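Local coordinates for protein acetylornithine aminotransferase (Aquifex aeolicus, PDB 2EH6) that transfers an amino group between N(2)-acetyl-L-ornithine and 2-oxoglutarate with pyridoxal 5'-phosphate as cofactor, in the biosynthesis of arginine, at residues L334-E338 against K339-I343; L357-K361 against E362-R366. All blocks are in the same frame, centred on the assembly; numbering follows the deposited sequence.

Contact 1. Residues L334-E338 against K339-I343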
# COMPACT_ATOMS: atom_id res chain seq x y z
N LEU A 334 28.37 0.81 8.79
CA LEU A 334 28.68 -0.20 9.80
C LEU A 334 29.47 0.38 10.97
O LEU A 334 29.16 0.12 12.13
CB LEU A 334 29.47 -1.36 9.18
CG LEU A 334 28.69 -2.29 8.25
CD1 LEU A 334 29.61 -3.37 7.71
CD2 LEU A 334 27.54 -2.92 9.02
N LYS A 335 30.49 1.18 10.65
CA LYS A 335 31.31 1.79 11.69
C LYS A 335 30.47 2.70 12.58
O LYS A 335 30.62 2.70 13.80
CB LYS A 335 32.46 2.59 11.06
CG LYS A 335 33.50 1.72 10.37
CD LYS A 335 34.55 2.54 9.65
CE LYS A 335 35.60 1.64 8.99
NZ LYS A 335 36.60 2.42 8.20
N ALA A 336 29.57 3.47 11.97
CA ALA A 336 28.71 4.36 12.73
C ALA A 336 27.78 3.52 13.60
O ALA A 336 27.53 3.85 14.77
CB ALA A 336 27.90 5.25 11.79
N LEU A 337 27.26 2.44 13.03
CA LEU A 337 26.36 1.55 13.73
C LEU A 337 27.04 1.05 15.01
O LEU A 337 26.47 1.11 16.10
CB LEU A 337 26.00 0.37 12.84
CG LEU A 337 25.06 -0.71 13.40
CD1 LEU A 337 23.70 -0.10 13.70
CD2 LEU A 337 24.93 -1.84 12.40
N GLU A 338 28.26 0.56 14.85
CA GLU A 338 29.03 0.04 15.98
C GLU A 338 29.18 1.10 17.06
O GLU A 338 29.23 0.78 18.25
CB GLU A 338 30.40 -0.43 15.49
CG GLU A 338 31.22 -1.22 16.50
CD GLU A 338 31.78 -0.36 17.61
OE1 GLU A 338 32.52 0.61 17.30
OE2 GLU A 338 31.50 -0.65 18.79
N LYS A 339 29.23 2.37 16.66
CA LYS A 339 29.38 3.46 17.62
C LYS A 339 28.06 4.05 18.09
O LYS A 339 28.02 5.16 18.62
CB LYS A 339 30.26 4.57 17.04
CG LYS A 339 31.65 4.10 16.63
CD LYS A 339 32.69 5.18 16.84
CE LYS A 339 34.09 4.66 16.55
NZ LYS A 339 35.14 5.45 17.26
N GLY A 340 26.97 3.31 17.90
CA GLY A 340 25.67 3.77 18.35
C GLY A 340 25.01 4.87 17.52
O GLY A 340 24.24 5.67 18.06
N LEU A 341 25.31 4.91 16.23
CA LEU A 341 24.71 5.91 15.35
C LEU A 341 24.19 5.27 14.07
O LEU A 341 24.92 4.55 13.38
CB LEU A 341 25.72 7.00 14.96
CG LEU A 341 25.17 8.03 13.96
CD1 LEU A 341 24.10 8.87 14.65
CD2 LEU A 341 26.28 8.91 13.43
N LEU A 342 22.92 5.52 13.77
CA LEU A 342 22.29 4.98 12.57
C LEU A 342 22.30 6.02 11.45
O LEU A 342 21.65 7.07 11.56
CB LEU A 342 20.84 4.58 12.85
CG LEU A 342 20.55 3.59 13.98
CD1 LEU A 342 19.04 3.36 14.05
CD2 LEU A 342 21.28 2.28 13.72
N ILE A 343 23.04 5.73 10.39
CA ILE A 343 23.10 6.60 9.23
C ILE A 343 22.80 5.73 8.01
O ILE A 343 22.75 4.50 8.12
CB ILE A 343 24.49 7.28 9.07
CG1 ILE A 343 25.60 6.24 9.03
CG2 ILE A 343 24.72 8.26 10.21
CD1 ILE A 343 26.99 6.84 8.89
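The peptide planes of Leu-337 and Ala-336 each carry a backbone N-H above one face. Gly-340 N lies 2.9 Å from Leu-337 O, with the donor 59° out of the carbonyl plane. Leu-341 N lies 2.9 Å from Ala-336 O, 40° out of its plane. At the flat carboxylate of Glu-338 the contact is slight, OE1 resting 3.7 Å from Lys-339 CG. The chain bends back because Gly-340 takes a positive phi, easy for a residue with no CB. The Gly-340 bond nests inside the Leu-341 bond, the pair that defines a Schellman motif with Gly-340 as its C-prime residue. It ends helix 330-338 and turns the chain into strand 341-346, which pairs with strand 29-32 in a mixed sheet built from both ends of the chain. Lys-339 N still bonds in the helical manner to Lys-335 O (3.2 Å), and its aliphatic chain suits an exposed helix end. Toward the sheet and helix 361-374 the side chains that meet are apolar. Ala-336 is small enough for a tight approach: Ile-343 CD1 lies 3.4 Å from Ala-336 CB. CG1 of Ile-343 stands between its own backbone N and carbonyl carbon (chi1 55°), which aims the methyl at the helix. Leu-337 and Leu-342 cross at a slant, Leu-337 CD1 lying an equally tight 3.4 Å from Leu-342 CD2, and Leu-342 also packs on Tyr-67 of the second subunit.

Contact 2. Residues L357-K361 against E362-R366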
# COMPACT_ATOMS: atom_id res chain seq x y z
N LEU A 357 12.13 14.72 13.09
CA LEU A 357 12.04 16.17 13.05
C LEU A 357 12.11 16.83 14.43
O LEU A 357 12.22 18.05 14.52
CB LEU A 357 10.78 16.59 12.29
CG LEU A 357 10.68 16.00 10.87
CD1 LEU A 357 9.48 16.60 10.14
CD2 LEU A 357 11.97 16.29 10.08
N ILE A 358 12.06 16.03 15.49
CA ILE A 358 12.15 16.56 16.85
C ILE A 358 13.61 16.61 17.32
O ILE A 358 13.89 16.96 18.46
CB ILE A 358 11.37 15.68 17.85
CG1 ILE A 358 11.92 14.25 17.82
CG2 ILE A 358 9.89 15.72 17.53
CD1 ILE A 358 11.39 13.36 18.93
N ILE A 359 14.53 16.25 16.44
CA ILE A 359 15.95 16.24 16.78
C ILE A 359 16.41 17.62 17.28
O ILE A 359 15.95 18.65 16.80
CB ILE A 359 16.79 15.81 15.55
CG1 ILE A 359 18.18 15.36 16.00
CG2 ILE A 359 16.86 16.94 14.54
CD1 ILE A 359 18.21 13.98 16.62
N GLN A 360 17.32 17.62 18.25
CA GLN A 360 17.84 18.87 18.82
C GLN A 360 19.35 19.02 18.60
O GLN A 360 20.05 18.04 18.34
CB GLN A 360 17.52 18.93 20.31
CG GLN A 360 16.03 19.04 20.60
CD GLN A 360 15.74 19.08 22.09
OE1 GLN A 360 16.17 19.99 22.80
NE2 GLN A 360 14.98 18.09 22.57
N LYS A 361 19.84 20.25 18.73
CA LYS A 361 21.26 20.53 18.53
C LYS A 361 22.20 19.62 19.31
O LYS A 361 23.21 19.17 18.77
CB LYS A 361 21.56 22.00 18.87
CG LYS A 361 20.97 22.97 17.86
CD LYS A 361 21.41 24.39 18.12
CE LYS A 361 20.86 25.32 17.05
NZ LYS A 361 21.33 26.72 17.24
N GLU A 362 21.87 19.36 20.57
CA GLU A 362 22.69 18.49 21.41
C GLU A 362 22.85 17.13 20.73
O GLU A 362 23.93 16.53 20.78
CB GLU A 362 22.04 18.31 22.78
CG GLU A 362 22.81 17.40 23.72
CD GLU A 362 22.02 17.05 24.96
OE1 GLU A 362 21.00 16.32 24.83
OE2 GLU A 362 22.40 17.49 26.06
N HIS A 363 21.78 16.65 20.12
CA HIS A 363 21.78 15.36 19.43
C HIS A 363 22.62 15.45 18.16
O HIS A 363 23.37 14.52 17.83
CB HIS A 363 20.35 14.97 19.06
CG HIS A 363 19.46 14.74 20.24
ND1 HIS A 363 18.09 14.91 20.19
CD2 HIS A 363 19.74 14.32 21.49
CE1 HIS A 363 17.57 14.61 21.36
NE2 HIS A 363 18.54 14.24 22.17
N ILE A 364 22.50 16.57 17.46
CA ILE A 364 23.27 16.79 16.24
C ILE A 364 24.76 16.70 16.57
O ILE A 364 25.53 16.05 15.85
CB ILE A 364 22.97 18.18 15.63
CG1 ILE A 364 21.50 18.26 15.19
CG2 ILE A 364 23.89 18.44 14.45
CD1 ILE A 364 21.09 17.22 14.15
N ASP A 365 25.17 17.33 17.66
CA ASP A 365 26.57 17.31 18.07
C ASP A 365 27.06 15.89 18.28
O ASP A 365 28.17 15.53 17.89
CB ASP A 365 26.78 18.12 19.35
CG ASP A 365 26.52 19.60 19.15
OD1 ASP A 365 26.74 20.09 18.02
OD2 ASP A 365 26.12 20.28 20.12
N ARG A 366 26.22 15.08 18.91
CA ARG A 366 26.53 13.68 19.18
C ARG A 366 26.85 12.96 17.88
O ARG A 366 27.86 12.27 17.76
CB ARG A 366 25.34 13.01 19.87
CG ARG A 366 24.94 13.65 21.19
CD ARG A 366 25.77 13.12 22.33
NE ARG A 366 25.56 11.68 22.52
CZ ARG A 366 26.19 10.93 23.41
NH1 ARG A 366 27.10 11.48 24.22
NH2 ARG A 366 25.92 9.64 23.50
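At Gln-360 the backbone passes from an extended conformation (psi 162°) into the first turn of helix 361-374, and its carbonyl O accepts Ile-364 N at 3.0 Å. This is a helix N-terminus with Gln-360 as N-cap; Ile-359, the residue before the N-cap (N'), meets Ile-364, the fourth after it (N4), which fits a hydrophobic staple. The next bond, Asp-365 N to Lys-361 O (2.9 Å), continues the helix. His-363 occupies the place from which a capping-box side chain would reach back: its ND1 receives Gln-360 N through a weak bond of 3.4 Å, which would leave ND1 without a proton. The imidazole can do this because its CG lies beside the backbone N (chi1 -64°), turning the ring toward the cap. Ile-359 and His-363 run antiparallel alongside one another, with Ile-359 CD1 3.4 Å from His-363 CB and also against the ring at an oblique approach. The CG1-CD1 arm of Ile-359 is long enough to reach both His-363 CB and Ile-364 CD1, an apolar reach that suits isoleucine here. Buried Ile-364 packs on Val-298 and Phe-302 of helix 275-308, while Lys-361 has its amine in a long, weak ion pair with Glu-297. Asp-365 directs its OD1 to a hydrogen bond with Tyr-301 OH. Ile-359 and Ile-364 lie roughly perpendicular, with Ile-359 CG1 3.9 Å from Ile-364 CD1.

Overall arrangement
The two contacts are opposite helix ends in the C-terminal part of the chain: contact 1 closes helix 330-338 and contact 2 opens helix 361-374. Their centres lie about 16 Å apart and their atoms do not touch. Helix 361-374 nevertheless links them, since Ala-336, Lys-339 and Leu-341 of contact 1 pack on its later residues. Leu-341, Leu-342 and Ile-343 in contact 1, and Ile-359 and Ile-364 in contact 2, are buried, while Glu-338, Lys-339, Gln-360 and Glu-362 are exposed. A glycine turn returns N-H groups to the last helical carbonyls in contact 1; in contact 2 the cap's carbonyl and the next accept helical N-H groups, and a histidine nitrogen weakly takes the cap's own. Contact 1 alone reaches the second subunit.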